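Local coordinates for Iron(III) ABC transporter, periplasmic iron-compound-binding protein (Vibrio cholerae, PDB 3TEF) that probably binds ferric catecholate siderophores in the periplasm and delivers them to an ABC transporter for iron uptake, at residues K91-L96 and A100-F105. Numbering follows the deposited sequence.
Sequences KSYDEL and APTIVF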
ATOM      1  N   LYS A  91      16.267   1.380  -1.071  1.00 24.63           N
ATOM      2  CA  LYS A  91      17.606   1.714  -1.559  1.00 27.18           C
ATOM      3  C   LYS A  91      18.627   1.590  -0.436  1.00 25.09           C
ATOM      4  O   LYS A  91      19.835   1.530  -0.686  1.00 28.08           O
ATOM      5  CB  LYS A  91      17.663   3.113  -2.181  1.00 32.32           C
ATOM      6  CG  LYS A  91      16.770   3.298  -3.402  1.00 36.33           C
ATOM      7  CD  LYS A  91      17.031   4.642  -4.097  1.00 38.46           C
ATOM      8  CE  LYS A  91      17.045   5.819  -3.116  1.00 43.39           C
ATOM      9  NZ  LYS A  91      15.718   6.076  -2.438  1.00 40.96           N
ATOM     10  N   SER A  92      18.139   1.549   0.807  1.00 22.52           N
ATOM     11  CA  SER A  92      19.028   1.483   1.960  1.00 21.26           C
ATOM     12  C   SER A  92      19.183   0.077   2.483  1.00 19.42           C
ATOM     13  O   SER A  92      19.807  -0.138   3.514  1.00 21.63           O
ATOM     14  CB  SER A  92      18.530   2.388   3.094  1.00 25.75           C
ATOM     15  OG  SER A  92      18.697   3.754   2.765  1.00 26.85           O
ATOM     16  N   TYR A  93      18.593  -0.883   1.782  1.00 20.00           N
ATOM     17  CA  TYR A  93      18.641  -2.271   2.220  1.00 22.27           C
ATOM     18  C   TYR A  93      20.046  -2.806   2.480  1.00 22.26           C
ATOM     19  O   TYR A  93      20.270  -3.516   3.461  1.00 23.31           O
ATOM     20  CB  TYR A  93      17.952  -3.167   1.200  1.00 21.73           C
ATOM     21  CG  TYR A  93      17.924  -4.617   1.612  1.00 20.91           C
ATOM     22  CD1 TYR A  93      16.918  -5.107   2.427  1.00 23.02           C
ATOM     23  CD2 TYR A  93      18.906  -5.501   1.170  1.00 21.26           C
ATOM     24  CE1 TYR A  93      16.877  -6.442   2.798  1.00 20.11           C
ATOM     25  CE2 TYR A  93      18.879  -6.842   1.542  1.00 22.22           C
ATOM     26  CZ  TYR A  93      17.866  -7.301   2.348  1.00 20.88           C
ATOM     27  OH  TYR A  93      17.816  -8.618   2.732  1.00 22.39           O
ATOM     28  N   ASP A  94      20.986  -2.501   1.588  1.00 24.14           N
ATOM     29  CA  ASP A  94      22.315  -3.081   1.714  1.00 26.29           C
ATOM     30  C   ASP A  94      22.951  -2.640   3.021  1.00 24.40           C
ATOM     31  O   ASP A  94      23.570  -3.451   3.718  1.00 23.32           O
ATOM     32  CB  ASP A  94      23.209  -2.732   0.518  1.00 25.90           C
ATOM     33  CG  ASP A  94      23.295  -1.236   0.266  1.00 28.49           C
ATOM     34  OD1 ASP A  94      22.371  -0.484   0.675  1.00 36.18           O
ATOM     35  OD2 ASP A  94      24.287  -0.802  -0.341  1.00 38.84           O
ATOM     36  N   GLU A  95      22.766  -1.363   3.358  1.00 24.68           N
ATOM     37  CA  GLU A  95      23.302  -0.811   4.596  1.00 23.30           C
ATOM     38  C   GLU A  95      22.610  -1.393   5.827  1.00 25.68           C
ATOM     39  O   GLU A  95      23.266  -1.738   6.816  1.00 24.09           O
ATOM     40  CB  GLU A  95      23.216   0.719   4.591  1.00 26.61           C
ATOM     41  CG  GLU A  95      24.165   1.366   3.606  1.00 35.12           C
ATOM     42  CD  GLU A  95      25.601   1.266   4.070  1.00 40.90           C
ATOM     43  OE1 GLU A  95      25.812   1.220   5.302  1.00 46.77           O
ATOM     44  OE2 GLU A  95      26.516   1.224   3.215  1.00 51.74           O
ATOM     45  N   LEU A  96      21.286  -1.520   5.763  1.00 21.19           N
ATOM     46  CA  LEU A  96      20.542  -2.063   6.897  1.00 23.56           C
ATOM     47  C   LEU A  96      20.893  -3.539   7.094  1.00 22.78           C
ATOM     48  O   LEU A  96      20.952  -4.024   8.222  1.00 22.59           O
ATOM     49  CB  LEU A  96      19.032  -1.894   6.689  1.00 22.51           C
ATOM     50  CG  LEU A  96      18.457  -0.474   6.675  1.00 23.52           C
ATOM     51  CD1 LEU A  96      16.999  -0.494   6.178  1.00 19.65           C
ATOM     52  CD2 LEU A  96      18.540   0.211   8.063  1.00 22.51           C
ATOM     53  N   ALA A 100      21.471  -5.951  10.872  1.00 23.48           N
ATOM     54  CA  ALA A 100      20.697  -7.098  11.317  1.00 21.62           C
ATOM     55  C   ALA A 100      19.944  -7.658  10.132  1.00 21.67           C
ATOM     56  O   ALA A 100      19.775  -6.978   9.127  1.00 24.19           O
ATOM     57  CB  ALA A 100      19.722  -6.677  12.424  1.00 25.35           C
ATOM     58  N   PRO A 101      19.482  -8.904  10.244  1.00 21.42           N
ATOM     59  CA  PRO A 101      18.648  -9.450   9.173  1.00 20.68           C
ATOM     60  C   PRO A 101      17.536  -8.467   8.851  1.00 22.67           C
ATOM     61  O   PRO A 101      16.831  -7.982   9.754  1.00 23.49           O
ATOM     62  CB  PRO A 101      18.093 -10.734   9.788  1.00 24.95           C
ATOM     63  CG  PRO A 101      19.165 -11.143  10.760  1.00 26.95           C
ATOM     64  CD  PRO A 101      19.648  -9.853  11.354  1.00 25.53           C
ATOM     65  N   THR A 102      17.388  -8.184   7.564  1.00 22.47           N
ATOM     66  CA  THR A 102      16.429  -7.195   7.085  1.00 22.37           C
ATOM     67  C   THR A 102      15.534  -7.836   6.025  1.00 23.45           C
ATOM     68  O   THR A 102      15.995  -8.616   5.186  1.00 21.37           O
ATOM     69  CB  THR A 102      17.172  -5.970   6.492  1.00 22.56           C
ATOM     70  OG1 THR A 102      17.978  -5.366   7.515  1.00 22.62           O
ATOM     71  CG2 THR A 102      16.193  -4.947   5.947  1.00 21.36           C
ATOM     72  N   ILE A 103      14.245  -7.538   6.082  1.00 21.75           N
ATOM     73  CA  ILE A 103      13.308  -8.057   5.099  1.00 20.66           C
ATOM     74  C   ILE A 103      12.533  -6.905   4.518  1.00 21.30           C
ATOM     75  O   ILE A 103      12.139  -5.979   5.247  1.00 21.84           O
ATOM     76  CB  ILE A 103      12.320  -9.037   5.748  1.00 27.41           C
ATOM     77  CG1 ILE A 103      13.039 -10.320   6.159  1.00 24.11           C
ATOM     78  CG2 ILE A 103      11.138  -9.345   4.816  1.00 29.44           C
ATOM     79  CD1 ILE A 103      12.188 -11.207   7.072  1.00 27.17           C
ATOM     80  N   VAL A 104      12.298  -6.959   3.212  1.00 18.40           N
ATOM     81  CA  VAL A 104      11.447  -5.970   2.562  1.00 18.85           C
ATOM     82  C   VAL A 104      10.009  -6.472   2.503  1.00 19.81           C
ATOM     83  O   VAL A 104       9.751  -7.628   2.173  1.00 18.73           O
ATOM     84  CB  VAL A 104      11.943  -5.595   1.154  1.00 18.73           C
ATOM     85  CG1 VAL A 104      10.922  -4.694   0.458  1.00 22.74           C
ATOM     86  CG2 VAL A 104      13.287  -4.910   1.242  1.00 17.60           C
ATOM     87  N   PHE A 105       9.078  -5.594   2.862  1.00 19.71           N
ATOM     88  CA  PHE A 105       7.656  -5.923   2.936  1.00 16.84           C
ATOM     89  C   PHE A 105       6.967  -5.049   1.903  1.00 19.11           C
ATOM     90  O   PHE A 105       6.876  -3.826   2.068  1.00 18.83           O
ATOM     91  CB  PHE A 105       7.141  -5.624   4.368  1.00 18.32           C
ATOM     92  CG  PHE A 105       5.691  -5.985   4.604  1.00 20.14           C
ATOM     93  CD1 PHE A 105       5.337  -7.257   5.050  1.00 18.66           C
ATOM     94  CD2 PHE A 105       4.685  -5.035   4.425  1.00 19.80           C
ATOM     95  CE1 PHE A 105       4.013  -7.597   5.280  1.00 19.10           C
ATOM     96  CE2 PHE A 105       3.344  -5.376   4.648  1.00 17.40           C
ATOM     97  CZ  PHE A 105       3.017  -6.659   5.077  1.00 20.58           C
TER
HETATM   98  O   HOH W   1      19.260  -8.893   5.412  1.00 24.63           O
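With CG of Y93 turned trans to its own backbone nitrogen (chi1 -178°), the phenol ring reaches from the first turn of helix 93-99 across to strand 102-104. T102 holds CG2 trans to its nitrogen, where it meets that ring, leaving OG1 beside the nitrogen (chi1 -61°). CG2 of T102 lies 3.6 Å from CE1 of Y93, and CG2 of V104 touches the ring obliquely, 3.8 Å from CD1 of Y93. The backbone carbonyl oxygen of T102 lies at the ring's edge, near its plane. A long aromatic suits this place because its flank packs on methyls while its hydroxyl joins a water that accepts the N-H of T102 (N to water O 2.9 Å). Threonine likewise has two uses, since OG1 of T102 donates to the carbonyl oxygen of A100 (2.9 Å) and thus ties down the turn before the strand. Small A100 fits the buried exit from the helix, its amide N making a weak bond to O of L96 (3.3 Å, 162°). L96 fills the helix-sheet interface, packing on I85 and on helix 72-77. Helix 93-99 and edge strand 102-104 thus complete a beta-alpha-beta crossover from strand 82-85, as in Rossmann-like lobes of periplasmic binding proteins.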